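Local coordinates for protein Phthiocerol/phthiodiolone dimycocerosyl transferase (Mycobacterium tuberculosis, PDB 1Q9J) that probably transfers mycocerosic acids from mycocerosic acid synthase onto phthiocerol, phthiodiolone and phenolphthiocerol, forming the dimycocerosate esters in the last step of their synthesis, at residues A[110-114]-A[115-119]; A[136-139]-A[140-144]; A[304-307]-A[308-312]. All coordinates share one frame; numbering follows the deposited sequence.

Contact 1: A[110-114]-A[115-119]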
ATOM      1  N   ILE A 110     -19.750   2.473   9.908  1.00 77.23           N
ATOM      2  CA  ILE A 110     -21.083   1.984   9.560  1.00 82.76           C
ATOM      3  C   ILE A 110     -21.561   0.909  10.544  1.00 84.77           C
ATOM      4  O   ILE A 110     -21.094  -0.229  10.508  1.00 84.11           O
ATOM      5  CB  ILE A 110     -21.106   1.393   8.133  1.00 83.17           C
ATOM      6  CG1 ILE A 110     -20.426   2.346   7.161  1.00 83.96           C
ATOM      7  CG2 ILE A 110     -22.541   1.189   7.677  1.00 85.42           C
ATOM      8  CD1 ILE A 110     -20.385   1.827   5.745  1.00 86.48           C
ATOM      9  N   LEU A 111     -22.504   1.280  11.408  1.00 86.37           N
ATOM     10  CA  LEU A 111     -23.056   0.370  12.400  1.00 88.10           C
ATOM     11  C   LEU A 111     -23.804  -0.791  11.754  1.00 92.72           C
ATOM     12  O   LEU A 111     -24.520  -0.612  10.764  1.00 92.26           O
ATOM     13  CB  LEU A 111     -23.989   1.133  13.338  1.00 82.41           C
ATOM     14  CG  LEU A 111     -23.388   2.326  14.077  1.00 79.61           C
ATOM     15  CD1 LEU A 111     -24.516   3.145  14.677  1.00 79.33           C
ATOM     16  CD2 LEU A 111     -22.423   1.866  15.158  1.00 75.22           C
ATOM     17  N   ARG A 112     -23.624  -1.984  12.321  1.00 97.89           N
ATOM     18  CA  ARG A 112     -24.268  -3.196  11.822  1.00102.73           C
ATOM     19  C   ARG A 112     -24.771  -4.062  12.969  1.00104.99           C
ATOM     20  O   ARG A 112     -24.965  -3.584  14.089  1.00105.38           O
ATOM     21  CB  ARG A 112     -23.299  -4.018  10.963  1.00103.69           C
ATOM     22  CG  ARG A 112     -22.938  -3.403   9.615  1.00109.99           C
ATOM     23  CD  ARG A 112     -24.175  -3.132   8.772  1.00114.87           C
ATOM     24  NE  ARG A 112     -23.951  -3.385   7.347  1.00120.29           N
ATOM     25  CZ  ARG A 112     -23.101  -2.709   6.578  1.00120.93           C
ATOM     26  NH1 ARG A 112     -22.378  -1.722   7.085  1.00122.50           N
ATOM     27  NH2 ARG A 112     -22.971  -3.024   5.294  1.00120.70           N
ATOM     28  N   GLU A 113     -24.983  -5.342  12.674  1.00107.80           N
ATOM     29  CA  GLU A 113     -25.476  -6.312  13.650  1.00110.89           C
ATOM     30  C   GLU A 113     -24.599  -6.400  14.903  1.00110.69           C
ATOM     31  O   GLU A 113     -24.714  -5.578  15.814  1.00111.25           O
ATOM     32  CB  GLU A 113     -25.563  -7.700  13.001  1.00114.80           C
ATOM     33  CG  GLU A 113     -26.441  -7.776  11.758  1.00120.58           C
ATOM     34  CD  GLU A 113     -27.913  -7.552  12.053  1.00123.39           C
ATOM     35  OE1 GLU A 113     -28.474  -8.295  12.891  1.00124.80           O
ATOM     36  OE2 GLU A 113     -28.512  -6.642  11.436  1.00125.34           O
ATOM     37  N   GLY A 114     -23.738  -7.416  14.947  1.00109.24           N
ATOM     38  CA  GLY A 114     -22.855  -7.593  16.084  1.00106.85           C
ATOM     39  C   GLY A 114     -21.846  -6.466  16.108  1.00104.98           C
ATOM     40  O   GLY A 114     -21.656  -5.801  17.125  1.00104.53           O
ATOM     41  N   GLY A 115     -21.203  -6.246  14.968  1.00103.64           N
ATOM     42  CA  GLY A 115     -20.218  -5.188  14.869  1.00100.49           C
ATOM     43  C   GLY A 115     -20.433  -4.347  13.629  1.00 97.31           C
ATOM     44  O   GLY A 115     -21.198  -4.723  12.739  1.00 98.08           O
ATOM     45  N   ALA A 116     -19.741  -3.211  13.579  1.00 93.13           N
ATOM     46  CA  ALA A 116     -19.826  -2.265  12.471  1.00 87.54           C
ATOM     47  C   ALA A 116     -18.622  -2.378  11.538  1.00 84.74           C
ATOM     48  O   ALA A 116     -17.815  -3.292  11.671  1.00 84.09           O
ATOM     49  CB  ALA A 116     -19.917  -0.851  13.026  1.00 85.14           C
ATOM     50  N   GLU A 117     -18.520  -1.451  10.588  1.00 83.49           N
ATOM     51  CA  GLU A 117     -17.393  -1.417   9.657  1.00 81.90           C
ATOM     52  C   GLU A 117     -16.666  -0.086   9.798  1.00 78.60           C
ATOM     53  O   GLU A 117     -17.250   0.974   9.572  1.00 77.69           O
ATOM     54  CB  GLU A 117     -17.849  -1.544   8.207  1.00 83.08           C
ATOM     55  CG  GLU A 117     -18.629  -2.788   7.890  1.00 88.74           C
ATOM     56  CD  GLU A 117     -18.990  -2.878   6.413  1.00 92.16           C
ATOM     57  OE1 GLU A 117     -19.847  -3.722   6.059  1.00 95.12           O
ATOM     58  OE2 GLU A 117     -18.409  -2.108   5.611  1.00 90.33           O
ATOM     59  N   LEU A 118     -15.395  -0.146  10.176  1.00 75.42           N
ATOM     60  CA  LEU A 118     -14.589   1.057  10.323  1.00 69.70           C
ATOM     61  C   LEU A 118     -13.808   1.178   9.026  1.00 66.81           C
ATOM     62  O   LEU A 118     -13.206   0.208   8.565  1.00 67.18           O
ATOM     63  CB  LEU A 118     -13.632   0.914  11.503  1.00 70.82           C
ATOM     64  CG  LEU A 118     -12.904   2.185  11.934  1.00 70.58           C
ATOM     65  CD1 LEU A 118     -13.912   3.250  12.308  1.00 72.70           C
ATOM     66  CD2 LEU A 118     -11.995   1.873  13.105  1.00 70.48           C
ATOM     67  N   THR A 119     -13.833   2.360   8.422  1.00 63.35           N
ATOM     68  CA  THR A 119     -13.116   2.567   7.173  1.00 58.07           C
ATOM     69  C   THR A 119     -12.443   3.919   7.164  1.00 56.87           C
ATOM     70  O   THR A 119     -13.101   4.944   7.338  1.00 56.96           O
ATOM     71  CB  THR A 119     -14.052   2.494   5.968  1.00 54.80           C
ATOM     72  OG1 THR A 119     -14.823   1.295   6.047  1.00 57.90           O
ATOM     73  CG2 THR A 119     -13.253   2.493   4.669  1.00 51.90           C
TER
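Ile-110 and Glu-117 face each other as an antiparallel hydrogen-bonded pair, the last rung of a hairpin before the chain turns. Ile-110 N donates to Glu-117 O over 2.9 Å and nearly straight, at 169° about the hydrogen. The return bond, from Glu-117 N to Ile-110 O, is less straight, and the place of its acceptor is less certain. Between them the two bonds engage both backbone polar groups of each residue. Beyond the pair, other backbone groups of the turn find partners elsewhere: Leu-111 bonds to the backbone of Ile-80, Ala-116 to that of Leu-30 and Gly-114 to that of Gly-32.

On the face that carries the Ile-110 and Glu-117 side chains, Arg-112 folds back over the turn, its chain bent at chi2 (-57°) and again at chi3, while Glu-117 runs out extended beyond CG. Glu-117 OE1 thus comes to lie over a face of the guanidinium, 3.3 Å from Arg-112 NH2, with carboxylate and guanidinium planes 21° apart. No N-H of Arg-112 is aimed at this oxygen. The chemistry implies a division of labour: directional backbone bonds set the hairpin register, whereas the exposed Arg-112 is probably held near Glu-117 by charge rather than by an aimed N-H.

Contact 2: A[136-139]-A[140-144]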
ATOM      1  N   VAL A 136      -3.574   4.057  11.146  1.00 37.59           N
ATOM      2  CA  VAL A 136      -4.669   3.130  11.424  1.00 39.94           C
ATOM      3  C   VAL A 136      -4.446   2.461  12.782  1.00 43.74           C
ATOM      4  O   VAL A 136      -5.376   2.250  13.560  1.00 48.10           O
ATOM      5  CB  VAL A 136      -4.723   2.025  10.348  1.00 36.24           C
ATOM      6  CG1 VAL A 136      -5.826   1.031  10.656  1.00 32.22           C
ATOM      7  CG2 VAL A 136      -4.889   2.645   8.977  1.00 30.01           C
ATOM      8  N   ASP A 137      -3.199   2.114  13.058  1.00 43.66           N
ATOM      9  CA  ASP A 137      -2.861   1.471  14.312  1.00 45.04           C
ATOM     10  C   ASP A 137      -2.958   2.493  15.467  1.00 43.20           C
ATOM     11  O   ASP A 137      -3.449   2.191  16.557  1.00 43.36           O
ATOM     12  CB  ASP A 137      -1.464   0.850  14.185  1.00 41.96           C
ATOM     13  CG  ASP A 137      -0.920   0.372  15.511  1.00 41.00           C
ATOM     14  OD1 ASP A 137      -0.156   1.135  16.129  1.00 39.52           O
ATOM     15  OD2 ASP A 137      -1.255  -0.756  15.940  1.00 41.22           O
ATOM     16  N   GLU A 138      -2.517   3.715  15.208  1.00 41.96           N
ATOM     17  CA  GLU A 138      -2.600   4.758  16.209  1.00 48.22           C
ATOM     18  C   GLU A 138      -4.069   4.989  16.597  1.00 49.71           C
ATOM     19  O   GLU A 138      -4.411   5.053  17.787  1.00 46.31           O
ATOM     20  CB  GLU A 138      -2.027   6.055  15.667  1.00 51.31           C
ATOM     21  CG  GLU A 138      -1.850   7.128  16.720  1.00 54.68           C
ATOM     22  CD  GLU A 138      -1.229   8.381  16.157  1.00 59.20           C
ATOM     23  OE1 GLU A 138      -0.155   8.275  15.494  1.00 55.16           O
ATOM     24  OE2 GLU A 138      -1.812   9.471  16.397  1.00 60.12           O
ATOM     25  N   LEU A 139      -4.929   5.122  15.587  1.00 47.25           N
ATOM     26  CA  LEU A 139      -6.355   5.332  15.812  1.00 45.24           C
ATOM     27  C   LEU A 139      -6.918   4.313  16.819  1.00 45.34           C
ATOM     28  O   LEU A 139      -7.465   4.698  17.857  1.00 43.94           O
ATOM     29  CB  LEU A 139      -7.131   5.217  14.488  1.00 44.04           C
ATOM     30  CG  LEU A 139      -8.672   5.204  14.606  1.00 45.07           C
ATOM     31  CD1 LEU A 139      -9.179   6.590  14.983  1.00 41.74           C
ATOM     32  CD2 LEU A 139      -9.271   4.768  13.282  1.00 44.11           C
ATOM     33  N   PHE A 140      -6.783   3.023  16.511  1.00 42.12           N
ATOM     34  CA  PHE A 140      -7.274   1.985  17.403  1.00 44.25           C
ATOM     35  C   PHE A 140      -6.560   2.009  18.761  1.00 48.78           C
ATOM     36  O   PHE A 140      -7.126   1.597  19.781  1.00 48.24           O
ATOM     37  CB  PHE A 140      -7.083   0.605  16.801  1.00 39.10           C
ATOM     38  CG  PHE A 140      -8.091   0.231  15.753  1.00 40.54           C
ATOM     39  CD1 PHE A 140      -7.949   0.670  14.442  1.00 39.76           C
ATOM     40  CD2 PHE A 140      -9.104  -0.682  16.045  1.00 43.83           C
ATOM     41  CE1 PHE A 140      -8.794   0.188  13.414  1.00 39.53           C
ATOM     42  CE2 PHE A 140      -9.961  -1.175  15.029  1.00 45.52           C
ATOM     43  CZ  PHE A 140      -9.799  -0.742  13.716  1.00 41.13           C
ATOM     44  N   SER A 141      -5.315   2.470  18.785  1.00 52.37           N
ATOM     45  CA  SER A 141      -4.595   2.531  20.042  1.00 54.60           C
ATOM     46  C   SER A 141      -5.252   3.592  20.912  1.00 56.01           C
ATOM     47  O   SER A 141      -5.346   3.443  22.119  1.00 58.62           O
ATOM     48  CB  SER A 141      -3.121   2.883  19.805  1.00 57.84           C
ATOM     49  OG  SER A 141      -2.497   3.327  21.016  1.00 54.92           O
ATOM     50  N   ARG A 142      -5.726   4.658  20.285  1.00 56.31           N
ATOM     51  CA  ARG A 142      -6.364   5.735  21.024  1.00 58.44           C
ATOM     52  C   ARG A 142      -7.798   5.384  21.384  1.00 60.29           C
ATOM     53  O   ARG A 142      -8.311   5.820  22.411  1.00 60.33           O
ATOM     54  CB  ARG A 142      -6.339   7.025  20.212  1.00 61.12           C
ATOM     55  CG  ARG A 142      -4.997   7.284  19.547  1.00 61.35           C
ATOM     56  CD  ARG A 142      -4.859   8.722  19.096  1.00 58.73           C
ATOM     57  NE  ARG A 142      -4.348   9.539  20.175  1.00 58.21           N
ATOM     58  CZ  ARG A 142      -3.200  10.200  20.128  1.00 59.23           C
ATOM     59  NH1 ARG A 142      -2.442  10.146  19.041  1.00 59.00           N
ATOM     60  NH2 ARG A 142      -2.800  10.900  21.186  1.00 54.79           N
ATOM     61  N   TYR A 143      -8.457   4.608  20.535  1.00 62.14           N
ATOM     62  CA  TYR A 143      -9.823   4.211  20.823  1.00 62.34           C
ATOM     63  C   TYR A 143      -9.813   3.361  22.087  1.00 60.93           C
ATOM     64  O   TYR A 143     -10.586   3.601  23.007  1.00 59.95           O
ATOM     65  CB  TYR A 143     -10.398   3.412  19.663  1.00 64.55           C
ATOM     66  CG  TYR A 143     -11.762   2.850  19.966  1.00 69.59           C
ATOM     67  CD1 TYR A 143     -12.873   3.681  20.095  1.00 70.92           C
ATOM     68  CD2 TYR A 143     -11.941   1.483  20.140  1.00 73.70           C
ATOM     69  CE1 TYR A 143     -14.134   3.155  20.385  1.00 72.35           C
ATOM     70  CE2 TYR A 143     -13.189   0.947  20.428  1.00 74.54           C
ATOM     71  CZ  TYR A 143     -14.281   1.787  20.547  1.00 72.25           C
ATOM     72  OH  TYR A 143     -15.514   1.245  20.802  1.00 70.52           O
ATOM     73  N   THR A 144      -8.935   2.363  22.116  1.00 62.10           N
ATOM     74  CA  THR A 144      -8.805   1.494  23.278  1.00 64.05           C
ATOM     75  C   THR A 144      -8.530   2.344  24.532  1.00 67.38           C
ATOM     76  O   THR A 144      -9.080   2.082  25.598  1.00 67.48           O
ATOM     77  CB  THR A 144      -7.664   0.465  23.076  1.00 62.24           C
ATOM     78  OG1 THR A 144      -7.962  -0.357  21.944  1.00 62.01           O
ATOM     79  CG2 THR A 144      -7.511  -0.422  24.298  1.00 60.28           C
TER
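With CG of Glu-138 anti to its own backbone nitrogen (chi1 -170°) and CG of Arg-142 beside its own (chi1 -44°), the two side chains run side by side in the same direction from successive turns of one helix. The arginine then bends at chi3 (87°), which brings NH1 round to the carboxylate. Glu-138 OE2 meets the guanidinium at its edge, 2.8 Å from Arg-142 NH1, in a salt bridge whose hydrogen bond is weak because the N-H is poorly aimed. The other carboxylate oxygen, OE1, is bonded to His-50 NE2, so both carboxylate oxygens are engaged; Arg-142 NE and NH2 make weak bonds to the carbonyls of Pro-152 and Pro-154. These partners give the largely buried guanidinium several acceptors.

A second pair one turn apart is apolar. Val-136 CG1 lies alongside the ring of Phe-140, 4.1 Å from CE1, while Val-136 O sits at the ring edge, in its plane, near Phe-140 CD1. The main-chain bond from Phe-140 N to Val-136 O is weak at 3.4 Å. Stronger i to i+4 bonds follow, among them Tyr-143 N to Leu-139 O. Phe-140 O takes two donors, Thr-144 N and, at 3.0 Å, Thr-144 OG1, from opposite faces of its plane.

The i to i+4 spacing is that of an alpha-helix, here packed between a sheet and a second helix: Val-136, Leu-139 and Phe-140 pack on strand 117-123, while Glu-138 and Arg-142 turn to helix 36-49.

Contact 3: A[304-307]-A[308-312]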
ATOM      1  N   ALA A 304      12.550 -17.470  -7.453  1.00 76.10           N
ATOM      2  CA  ALA A 304      12.417 -16.823  -6.161  1.00 77.21           C
ATOM      3  C   ALA A 304      13.760 -16.339  -5.622  1.00 80.29           C
ATOM      4  O   ALA A 304      13.903 -15.175  -5.233  1.00 83.68           O
ATOM      5  CB  ALA A 304      11.781 -17.778  -5.170  1.00 72.28           C
ATOM      6  N   SER A 305      14.747 -17.233  -5.605  1.00 81.38           N
ATOM      7  CA  SER A 305      16.081 -16.912  -5.086  1.00 77.74           C
ATOM      8  C   SER A 305      16.814 -15.852  -5.888  1.00 75.35           C
ATOM      9  O   SER A 305      17.503 -15.000  -5.323  1.00 71.65           O
ATOM     10  CB  SER A 305      16.942 -18.177  -5.014  1.00 78.50           C
ATOM     11  OG  SER A 305      16.529 -18.997  -3.925  1.00 77.06           O
ATOM     12  N   ASP A 306      16.663 -15.903  -7.205  1.00 70.79           N
ATOM     13  CA  ASP A 306      17.326 -14.930  -8.049  1.00 70.00           C
ATOM     14  C   ASP A 306      16.791 -13.528  -7.751  1.00 71.74           C
ATOM     15  O   ASP A 306      17.553 -12.558  -7.673  1.00 71.12           O
ATOM     16  CB  ASP A 306      17.119 -15.283  -9.516  1.00 66.89           C
ATOM     17  CG  ASP A 306      17.930 -14.402 -10.433  1.00 69.29           C
ATOM     18  OD1 ASP A 306      19.155 -14.262 -10.207  1.00 70.66           O
ATOM     19  OD2 ASP A 306      17.348 -13.846 -11.385  1.00 71.14           O
ATOM     20  N   ILE A 307      15.475 -13.424  -7.582  1.00 71.14           N
ATOM     21  CA  ILE A 307      14.864 -12.140  -7.272  1.00 69.87           C
ATOM     22  C   ILE A 307      15.455 -11.615  -5.966  1.00 64.64           C
ATOM     23  O   ILE A 307      16.049 -10.534  -5.929  1.00 60.71           O
ATOM     24  CB  ILE A 307      13.329 -12.254  -7.100  1.00 74.23           C
ATOM     25  CG1 ILE A 307      12.699 -12.840  -8.362  1.00 75.74           C
ATOM     26  CG2 ILE A 307      12.727 -10.866  -6.819  1.00 76.77           C
ATOM     27  CD1 ILE A 307      11.188 -12.958  -8.300  1.00 71.58           C
ATOM     28  N   VAL A 308      15.290 -12.391  -4.900  1.00 58.10           N
ATOM     29  CA  VAL A 308      15.800 -11.989  -3.604  1.00 55.32           C
ATOM     30  C   VAL A 308      17.253 -11.580  -3.646  1.00 58.47           C
ATOM     31  O   VAL A 308      17.659 -10.644  -2.961  1.00 62.18           O
ATOM     32  CB  VAL A 308      15.727 -13.095  -2.568  1.00 52.63           C
ATOM     33  CG1 VAL A 308      16.368 -12.603  -1.280  1.00 49.19           C
ATOM     34  CG2 VAL A 308      14.306 -13.513  -2.332  1.00 47.43           C
ATOM     35  N   ALA A 309      18.049 -12.289  -4.431  1.00 59.26           N
ATOM     36  CA  ALA A 309      19.460 -11.966  -4.506  1.00 53.67           C
ATOM     37  C   ALA A 309      19.643 -10.639  -5.199  1.00 50.56           C
ATOM     38  O   ALA A 309      20.343  -9.770  -4.694  1.00 55.00           O
ATOM     39  CB  ALA A 309      20.214 -13.068  -5.241  1.00 50.97           C
ATOM     40  N   THR A 310      18.994 -10.462  -6.345  1.00 47.45           N
ATOM     41  CA  THR A 310      19.126  -9.199  -7.083  1.00 49.08           C
ATOM     42  C   THR A 310      18.860  -7.959  -6.200  1.00 46.98           C
ATOM     43  O   THR A 310      19.508  -6.931  -6.356  1.00 42.52           O
ATOM     44  CB  THR A 310      18.175  -9.150  -8.306  1.00 47.05           C
ATOM     45  OG1 THR A 310      18.439 -10.259  -9.180  1.00 47.73           O
ATOM     46  CG2 THR A 310      18.390  -7.859  -9.082  1.00 43.84           C
ATOM     47  N   LEU A 311      17.906  -8.072  -5.285  1.00 43.08           N
ATOM     48  CA  LEU A 311      17.587  -6.981  -4.404  1.00 40.57           C
ATOM     49  C   LEU A 311      18.826  -6.607  -3.626  1.00 44.16           C
ATOM     50  O   LEU A 311      19.271  -5.456  -3.623  1.00 46.51           O
ATOM     51  CB  LEU A 311      16.497  -7.395  -3.436  1.00 41.43           C
ATOM     52  CG  LEU A 311      16.090  -6.271  -2.466  1.00 43.72           C
ATOM     53  CD1 LEU A 311      15.779  -4.988  -3.240  1.00 32.50           C
ATOM     54  CD2 LEU A 311      14.897  -6.707  -1.637  1.00 33.07           C
ATOM     55  N   ARG A 312      19.374  -7.599  -2.946  1.00 47.99           N
ATOM     56  CA  ARG A 312      20.582  -7.411  -2.157  1.00 50.25           C
ATOM     57  C   ARG A 312      21.708  -6.786  -2.984  1.00 50.13           C
ATOM     58  O   ARG A 312      22.450  -5.944  -2.482  1.00 52.02           O
ATOM     59  CB  ARG A 312      21.022  -8.758  -1.571  1.00 53.33           C
ATOM     60  CG  ARG A 312      20.051  -9.273  -0.539  1.00 58.64           C
ATOM     61  CD  ARG A 312      20.477 -10.604   0.055  1.00 65.40           C
ATOM     62  NE  ARG A 312      19.690 -10.884   1.257  1.00 75.88           N
ATOM     63  CZ  ARG A 312      19.058 -12.028   1.500  1.00 77.50           C
ATOM     64  NH1 ARG A 312      19.118 -13.022   0.617  1.00 75.74           N
ATOM     65  NH2 ARG A 312      18.360 -12.167   2.623  1.00 77.06           N
TER
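Thr-310 bonds twice to the carbonyl oxygen of Asp-306. Its backbone N donates over 2.9 Å, almost in line (169°), and its hydroxyl OG1 adds a bond of 2.9 Å to Asp-306 O. The two donors arrive from opposite faces of the carbonyl plane, the hydroxyl standing well above it. Placing OG1 beside the backbone N of Thr-310 (chi1 -58°) turns the hydroxyl back toward the preceding turn and fixes the rotation of the side chain. The Asp-306 carboxylate looks elsewhere, with OD2 bonded to Tyr-290 OH.

The neighbouring turns repeat the regular helical pattern. Val-308 N reaches Ala-304 O at 3.1 Å, Ala-309 N bonds to Ser-305 O, and Leu-311 N reaches Ile-307 O. Val-308 CG2 lies 3.4 Å from Ala-304 O and Ala-309 CB is beside Ser-305 O, side-chain carbons set against carbonyls of the preceding turn.

Arg-312, probably important for recognising the acyl carrier protein domain of mycocerosic acid synthase, is exposed on this helix. Ile-307 packs against Tyr-264 and Tyr-290, Leu-311 against Tyr-264, Val-266 and Ala-288, setting helix 300-317 on strands 260-267 and 285-292; Ile-307 and Val-308 also touch helix 237-253.

All three contacts are local and occur in series along the chain; none nests within or crosses another. Contact 1 closes the short hairpin loop between strands 105-110 and 117-123. The second strand then leads into helix 129-148, which holds contact 2, and the two meet where Leu-118 CD2 lies 3.5 Å from Phe-140 CZ, tying helix to sheet. Contact 3 comes much later, in helix 300-317 against the six-stranded sheet. It lies on the opposite side of the chain's centre, its nearest atoms about 24 Å from contact 2. Contacts 2 and 3 thus illustrate the same principle, a helix laid on a mixed sheet, in separate parts of the fold.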